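Endo-beta-mannanase (Opitutaceae bacterium TAV5, PDB 7BOB) probably hydrolyses beta-1,4-linked mannosides as a homotrimeric exo-beta-1,4-mannosidase of glycoside hydrolase family 5. Local coordinates at residues 384-396 with 404-417. Sequence-based numbering, arbitrary orientation.
Sequences TVHLYWPRHYYHR and NEPRETSRRLILAH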
loop_
_atom_site.group_PDB
_atom_site.type_symbol
_atom_site.label_atom_id
_atom_site.label_comp_id
_atom_site.label_asym_id
_atom_site.label_seq_id
_atom_site.Cartn_x
_atom_site.Cartn_y
_atom_site.Cartn_z
ATOM N N THR A 384 -33.855 -17.753 12.758
ATOM C CA THR A 384 -34.549 -16.745 13.546
ATOM C C THR A 384 -34.061 -15.319 13.274
ATOM O O THR A 384 -34.544 -14.385 13.928
ATOM C CB THR A 384 -34.399 -17.088 15.033
ATOM O OG1 THR A 384 -33.018 -17.034 15.393
ATOM C CG2 THR A 384 -34.905 -18.513 15.310
ATOM N N VAL A 385 -33.127 -15.129 12.330
ATOM C CA VAL A 385 -32.574 -13.825 11.961
ATOM C C VAL A 385 -31.677 -13.982 10.731
ATOM O O VAL A 385 -31.010 -15.014 10.559
ATOM C CB VAL A 385 -31.805 -13.196 13.139
ATOM C CG1 VAL A 385 -30.400 -13.804 13.296
ATOM C CG2 VAL A 385 -31.748 -11.711 12.985
ATOM N N HIS A 386 -31.663 -12.972 9.856
ATOM C CA HIS A 386 -30.927 -13.025 8.592
ATOM C C HIS A 386 -29.968 -11.839 8.470
ATOM O O HIS A 386 -30.368 -10.688 8.665
ATOM C CB HIS A 386 -31.890 -13.034 7.396
ATOM C CG HIS A 386 -32.616 -14.333 7.206
ATOM N ND1 HIS A 386 -33.627 -14.752 8.045
ATOM C CD2 HIS A 386 -32.476 -15.306 6.270
ATOM C CE1 HIS A 386 -34.076 -15.926 7.634
ATOM N NE2 HIS A 386 -33.397 -16.279 6.558
ATOM N N LEU A 387 -28.709 -12.121 8.141
ATOM C CA LEU A 387 -27.740 -11.071 7.856
ATOM C C LEU A 387 -27.897 -10.600 6.413
ATOM O O LEU A 387 -28.112 -11.408 5.504
ATOM C CB LEU A 387 -26.326 -11.590 8.093
ATOM C CG LEU A 387 -26.016 -12.098 9.499
ATOM C CD1 LEU A 387 -24.686 -12.856 9.495
ATOM C CD2 LEU A 387 -25.975 -10.928 10.470
ATOM N N TYR A 388 -27.797 -9.287 6.205
ATOM C CA TYR A 388 -28.059 -8.684 4.899
ATOM C C TYR A 388 -26.802 -8.753 4.027
ATOM O O TYR A 388 -25.764 -8.188 4.385
ATOM C CB TYR A 388 -28.524 -7.238 5.076
ATOM C CG TYR A 388 -28.938 -6.546 3.797
ATOM C CD1 TYR A 388 -28.078 -5.652 3.161
ATOM C CD2 TYR A 388 -30.178 -6.779 3.222
ATOM C CE1 TYR A 388 -28.440 -5.012 1.990
ATOM C CE2 TYR A 388 -30.558 -6.130 2.056
ATOM C CZ TYR A 388 -29.680 -5.253 1.447
ATOM O OH TYR A 388 -30.027 -4.605 0.289
ATOM N N TRP A 389 -26.896 -9.477 2.894
ATOM C CA TRP A 389 -25.856 -9.501 1.864
ATOM C C TRP A 389 -26.150 -8.389 0.864
ATOM O O TRP A 389 -27.215 -8.406 0.236
ATOM C CB TRP A 389 -25.828 -10.866 1.173
ATOM C CG TRP A 389 -24.773 -11.078 0.092
ATOM C CD1 TRP A 389 -24.801 -10.591 -1.187
ATOM C CD2 TRP A 389 -23.560 -11.847 0.194
ATOM N NE1 TRP A 389 -23.705 -11.010 -1.874
ATOM C CE2 TRP A 389 -22.927 -11.789 -1.064
ATOM C CE3 TRP A 389 -22.962 -12.592 1.216
ATOM C CZ2 TRP A 389 -21.699 -12.416 -1.326
ATOM C CZ3 TRP A 389 -21.741 -13.230 0.948
ATOM C CH2 TRP A 389 -21.126 -13.127 -0.311
ATOM N N PRO A 390 -25.288 -7.380 0.727
ATOM C CA PRO A 390 -25.668 -6.189 -0.056
ATOM C C PRO A 390 -25.793 -6.490 -1.548
ATOM O O PRO A 390 -25.157 -7.407 -2.076
ATOM C CB PRO A 390 -24.522 -5.200 0.218
ATOM C CG PRO A 390 -23.353 -6.058 0.629
ATOM C CD PRO A 390 -23.960 -7.252 1.351
ATOM N N ARG A 391 -26.606 -5.673 -2.239
ATOM C CA ARG A 391 -26.835 -5.890 -3.671
ATOM C C ARG A 391 -25.537 -5.829 -4.480
ATOM O O ARG A 391 -25.362 -6.589 -5.430
ATOM C CB ARG A 391 -27.848 -4.880 -4.217
ATOM C CG ARG A 391 -27.909 -4.830 -5.752
ATOM C CD ARG A 391 -28.982 -3.877 -6.271
ATOM N NE ARG A 391 -30.316 -4.362 -5.947
ATOM C CZ ARG A 391 -31.000 -5.216 -6.705
ATOM N NH1 ARG A 391 -30.483 -5.662 -7.848
ATOM N NH2 ARG A 391 -32.207 -5.621 -6.326
ATOM N N HIS A 392 -24.631 -4.924 -4.148
ATOM C CA HIS A 392 -23.342 -4.843 -4.830
ATOM C C HIS A 392 -22.271 -5.194 -3.811
ATOM O O HIS A 392 -21.979 -4.409 -2.900
ATOM C CB HIS A 392 -23.108 -3.461 -5.436
ATOM C CG HIS A 392 -24.277 -2.942 -6.218
ATOM N ND1 HIS A 392 -24.492 -3.273 -7.541
ATOM C CD2 HIS A 392 -25.302 -2.130 -5.859
ATOM C CE1 HIS A 392 -25.594 -2.679 -7.965
ATOM N NE2 HIS A 392 -26.108 -1.984 -6.964
ATOM N N TYR A 393 -21.706 -6.378 -3.960
ATOM C CA TYR A 393 -20.795 -6.963 -2.993
ATOM C C TYR A 393 -19.333 -6.816 -3.400
ATOM O O TYR A 393 -18.477 -6.571 -2.543
ATOM C CB TYR A 393 -21.161 -8.442 -2.795
ATOM C CG TYR A 393 -20.437 -9.143 -1.661
ATOM C CD1 TYR A 393 -19.160 -9.690 -1.844
ATOM C CD2 TYR A 393 -21.040 -9.286 -0.413
ATOM C CE1 TYR A 393 -18.509 -10.354 -0.799
ATOM C CE2 TYR A 393 -20.403 -9.938 0.637
ATOM C CZ TYR A 393 -19.144 -10.461 0.449
ATOM O OH TYR A 393 -18.523 -11.090 1.514
ATOM N N TYR A 394 -19.025 -6.926 -4.690
ATOM C CA TYR A 394 -17.652 -6.901 -5.166
ATOM C C TYR A 394 -17.366 -5.545 -5.783
ATOM O O TYR A 394 -18.204 -4.989 -6.498
ATOM C CB TYR A 394 -17.407 -8.027 -6.183
ATOM C CG TYR A 394 -17.719 -9.397 -5.610
ATOM C CD1 TYR A 394 -16.742 -10.127 -4.931
ATOM C CD2 TYR A 394 -18.988 -9.958 -5.734
ATOM C CE1 TYR A 394 -17.015 -11.377 -4.393
ATOM C CE2 TYR A 394 -19.279 -11.218 -5.194
ATOM C CZ TYR A 394 -18.290 -11.913 -4.527
ATOM O OH TYR A 394 -18.564 -13.137 -3.975
ATOM N N HIS A 395 -16.176 -5.019 -5.512
ATOM C CA HIS A 395 -15.871 -3.635 -5.859
ATOM C C HIS A 395 -15.114 -3.467 -7.175
ATOM O O HIS A 395 -15.265 -2.426 -7.818
ATOM C CB HIS A 395 -15.063 -2.974 -4.735
ATOM C CG HIS A 395 -13.760 -3.658 -4.446
ATOM N ND1 HIS A 395 -13.690 -4.946 -3.949
ATOM C CD2 HIS A 395 -12.478 -3.245 -4.598
ATOM C CE1 HIS A 395 -12.424 -5.283 -3.782
ATOM N NE2 HIS A 395 -11.669 -4.278 -4.189
ATOM N N ARG A 396 -14.299 -4.435 -7.604
ATOM C CA ARG A 396 -13.438 -4.186 -8.765
ATOM C C ARG A 396 -14.284 -3.926 -10.005
ATOM O O ARG A 396 -15.131 -4.744 -10.368
ATOM C CB ARG A 396 -12.487 -5.358 -8.984
ATOM C CG ARG A 396 -11.494 -5.506 -7.853
ATOM C CD ARG A 396 -10.773 -6.833 -7.936
ATOM N NE ARG A 396 -9.940 -6.926 -9.137
ATOM C CZ ARG A 396 -9.300 -8.032 -9.518
ATOM N NH1 ARG A 396 -9.385 -9.137 -8.780
ATOM N NH2 ARG A 396 -8.573 -8.047 -10.633
ATOM N N ASN A 404 -18.985 -1.187 -1.025
ATOM C CA ASN A 404 -18.745 -2.453 -0.338
ATOM C C ASN A 404 -17.532 -3.182 -0.918
ATOM O O ASN A 404 -17.306 -3.191 -2.129
ATOM C CB ASN A 404 -19.989 -3.339 -0.410
ATOM C CG ASN A 404 -21.163 -2.747 0.363
ATOM O OD1 ASN A 404 -21.044 -2.417 1.550
ATOM N ND2 ASN A 404 -22.294 -2.590 -0.312
ATOM N N GLU A 405 -16.737 -3.786 -0.031
ATOM C CA GLU A 405 -15.563 -4.568 -0.400
ATOM C C GLU A 405 -15.608 -5.888 0.360
ATOM O O GLU A 405 -15.838 -5.890 1.585
ATOM C CB GLU A 405 -14.264 -3.829 -0.089
ATOM C CG GLU A 405 -14.228 -2.497 -0.732
ATOM C CD GLU A 405 -12.871 -1.849 -0.653
ATOM O OE1 GLU A 405 -11.923 -2.484 -0.136
ATOM O OE2 GLU A 405 -12.768 -0.693 -1.116
ATOM N N PRO A 406 -15.377 -7.019 -0.320
ATOM C CA PRO A 406 -15.551 -8.332 0.340
ATOM C C PRO A 406 -14.836 -8.477 1.670
ATOM O O PRO A 406 -15.428 -9.003 2.603
ATOM C CB PRO A 406 -15.004 -9.327 -0.707
ATOM C CG PRO A 406 -15.281 -8.663 -2.033
ATOM C CD PRO A 406 -15.223 -7.135 -1.782
ATOM N N ARG A 407 -13.563 -8.085 1.777
ATOM C CA ARG A 407 -12.862 -8.290 3.040
ATOM C C ARG A 407 -13.524 -7.506 4.171
ATOM O O ARG A 407 -13.651 -8.004 5.299
ATOM C CB ARG A 407 -11.401 -7.886 2.906
ATOM C CG ARG A 407 -10.564 -8.420 4.033
ATOM C CD ARG A 407 -9.092 -8.039 3.869
ATOM N NE ARG A 407 -8.349 -8.345 5.088
ATOM C CZ ARG A 407 -7.994 -9.570 5.475
ATOM N NH1 ARG A 407 -8.290 -10.659 4.742
ATOM N NH2 ARG A 407 -7.336 -9.713 6.620
ATOM N N GLU A 408 -13.969 -6.284 3.879
ATOM C CA GLU A 408 -14.618 -5.456 4.888
ATOM C C GLU A 408 -15.995 -5.996 5.238
ATOM O O GLU A 408 -16.358 -6.091 6.421
ATOM C CB GLU A 408 -14.739 -4.021 4.387
ATOM C CG GLU A 408 -13.422 -3.242 4.415
ATOM C CD GLU A 408 -12.839 -3.129 5.820
ATOM O OE1 GLU A 408 -13.604 -3.226 6.821
ATOM O OE2 GLU A 408 -11.609 -2.933 5.924
ATOM N N THR A 409 -16.796 -6.317 4.216
ATOM C CA THR A 409 -18.131 -6.828 4.488
ATOM C C THR A 409 -18.049 -8.140 5.243
ATOM O O THR A 409 -18.750 -8.337 6.247
ATOM C CB THR A 409 -18.893 -7.005 3.183
ATOM O OG1 THR A 409 -18.951 -5.747 2.504
ATOM C CG2 THR A 409 -20.324 -7.565 3.424
ATOM N N SER A 410 -17.158 -9.030 4.803
ATOM C CA SER A 410 -17.137 -10.375 5.363
ATOM C C SER A 410 -16.614 -10.386 6.792
ATOM O O SER A 410 -17.022 -11.240 7.581
ATOM C CB SER A 410 -16.306 -11.305 4.480
ATOM O OG SER A 410 -14.925 -11.028 4.592
ATOM N N ARG A 411 -15.709 -9.468 7.145
ATOM C CA ARG A 411 -15.302 -9.345 8.544
ATOM C C ARG A 411 -16.501 -9.057 9.434
ATOM O O ARG A 411 -16.622 -9.619 10.530
ATOM C CB ARG A 411 -14.273 -8.224 8.717
ATOM C CG ARG A 411 -12.862 -8.688 9.018
ATOM C CD ARG A 411 -11.810 -7.612 8.598
ATOM N NE ARG A 411 -12.145 -6.280 9.096
ATOM C CZ ARG A 411 -11.855 -5.861 10.327
ATOM N NH1 ARG A 411 -11.222 -6.703 11.159
ATOM N NH2 ARG A 411 -12.197 -4.623 10.728
ATOM N N ARG A 412 -17.389 -8.168 8.981
ATOM C CA ARG A 412 -18.551 -7.795 9.789
ATOM C C ARG A 412 -19.572 -8.919 9.823
ATOM O O ARG A 412 -20.230 -9.142 10.851
ATOM C CB ARG A 412 -19.199 -6.531 9.236
ATOM C CG ARG A 412 -18.310 -5.295 9.260
ATOM C CD ARG A 412 -18.862 -4.216 8.320
ATOM N NE ARG A 412 -18.417 -2.875 8.698
ATOM C CZ ARG A 412 -17.281 -2.336 8.261
ATOM N NH1 ARG A 412 -16.493 -3.037 7.431
ATOM N NH2 ARG A 412 -16.927 -1.103 8.646
ATOM N N LEU A 413 -19.718 -9.632 8.704
ATOM C CA LEU A 413 -20.683 -10.708 8.660
ATOM C C LEU A 413 -20.215 -11.869 9.527
ATOM O O LEU A 413 -21.016 -12.467 10.256
ATOM C CB LEU A 413 -20.906 -11.138 7.211
ATOM C CG LEU A 413 -21.676 -10.172 6.303
ATOM C CD1 LEU A 413 -21.741 -10.717 4.886
ATOM C CD2 LEU A 413 -23.070 -9.929 6.828
ATOM N N ILE A 414 -18.910 -12.163 9.504
ATOM C CA ILE A 414 -18.385 -13.300 10.259
ATOM C C ILE A 414 -18.646 -13.110 11.749
ATOM O O ILE A 414 -19.123 -14.020 12.441
ATOM C CB ILE A 414 -16.889 -13.490 9.968
ATOM C CG1 ILE A 414 -16.705 -14.170 8.606
ATOM C CG2 ILE A 414 -16.220 -14.276 11.093
ATOM C CD1 ILE A 414 -15.268 -14.155 8.083
ATOM N N LEU A 415 -18.364 -11.908 12.252
ATOM C CA LEU A 415 -18.473 -11.634 13.679
ATOM C C LEU A 415 -19.925 -11.564 14.111
ATOM O O LEU A 415 -20.298 -12.114 15.154
ATOM C CB LEU A 415 -17.762 -10.318 14.022
ATOM C CG LEU A 415 -17.817 -9.997 15.511
ATOM C CD1 LEU A 415 -16.934 -10.952 16.295
ATOM C CD2 LEU A 415 -17.408 -8.565 15.762
ATOM N N ALA A 416 -20.759 -10.859 13.343
ATOM C CA ALA A 416 -22.179 -10.827 13.669
ATOM C C ALA A 416 -22.756 -12.237 13.675
ATOM O O ALA A 416 -23.507 -12.602 14.584
ATOM C CB ALA A 416 -22.931 -9.938 12.684
ATOM N N HIS A 417 -22.379 -13.054 12.680
ATOM C CA HIS A 417 -22.858 -14.429 12.592
ATOM C C HIS A 417 -22.475 -15.222 13.831
ATOM O O HIS A 417 -23.301 -15.951 14.393
ATOM C CB HIS A 417 -22.288 -15.092 11.338
ATOM C CG HIS A 417 -22.641 -16.539 11.198
ATOM N ND1 HIS A 417 -21.757 -17.554 11.498
ATOM C CD2 HIS A 417 -23.775 -17.142 10.765
ATOM C CE1 HIS A 417 -22.327 -18.719 11.255
ATOM N NE2 HIS A 417 -23.555 -18.497 10.817
HETATM O O HOH W 1 -18.759 -7.090 0.059
#
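Asn404 reaches back to the loop after strand 385-389: its ND2 donates to His392 O at 3.2 Å with an N-H...O angle of 150°, while the same amide nitrogen packs beside Pro390 CB and also bonds Phe451 O. At the helix N-cap position, Glu405 lays its CG over one face of the His395 ring, 4.2 Å from the centroid, a CH-pi contact; carboxylate and imidazole are stacked nearly parallel. Pro406 wedges among three rings. Its CD lies at the edge of His395, 3.4 Å from ND1, a buried nitrogen with no partner in the model, whereas CB and CG meet Tyr393 and Tyr394. With CG anti to the backbone N (chi1 -171°), the Tyr393 ring swings back to the helix although its CB points away, and its CE1 sits 3.7 Å from Pro406 CB. Thr409 CG2 meets CE2 from the same side of the ring plane as Pro406, and a water over the ring centre links Thr409 OG1 to Tyr393 O. Trp389 covers the opposite face. An alanine in place of Tyr393 would probably remove the ring against which Pro406 and Thr409 both pack, and leave Val200 O without its hydroxyl partner.

The axes of strand 385-389 and of helical segment 406-417 run antiparallel (175°) and approach to 9.8 Å, as the first two elements of a beta-alpha-beta unit completed by strand 427-431, in the mixed-sheet domain that follows the family 5 barrel. Ser410 brings CB near Tyr393 OH. One turn on, Leu413 CD2 meets Leu387 CB at 3.9 Å, and Phe266 of barrel helix 258-272 packs on Leu413. Ala416 CB receives Leu387 CD2, while His417 CB takes the other methyl, CD1, the two side chains crossing at about a right angle.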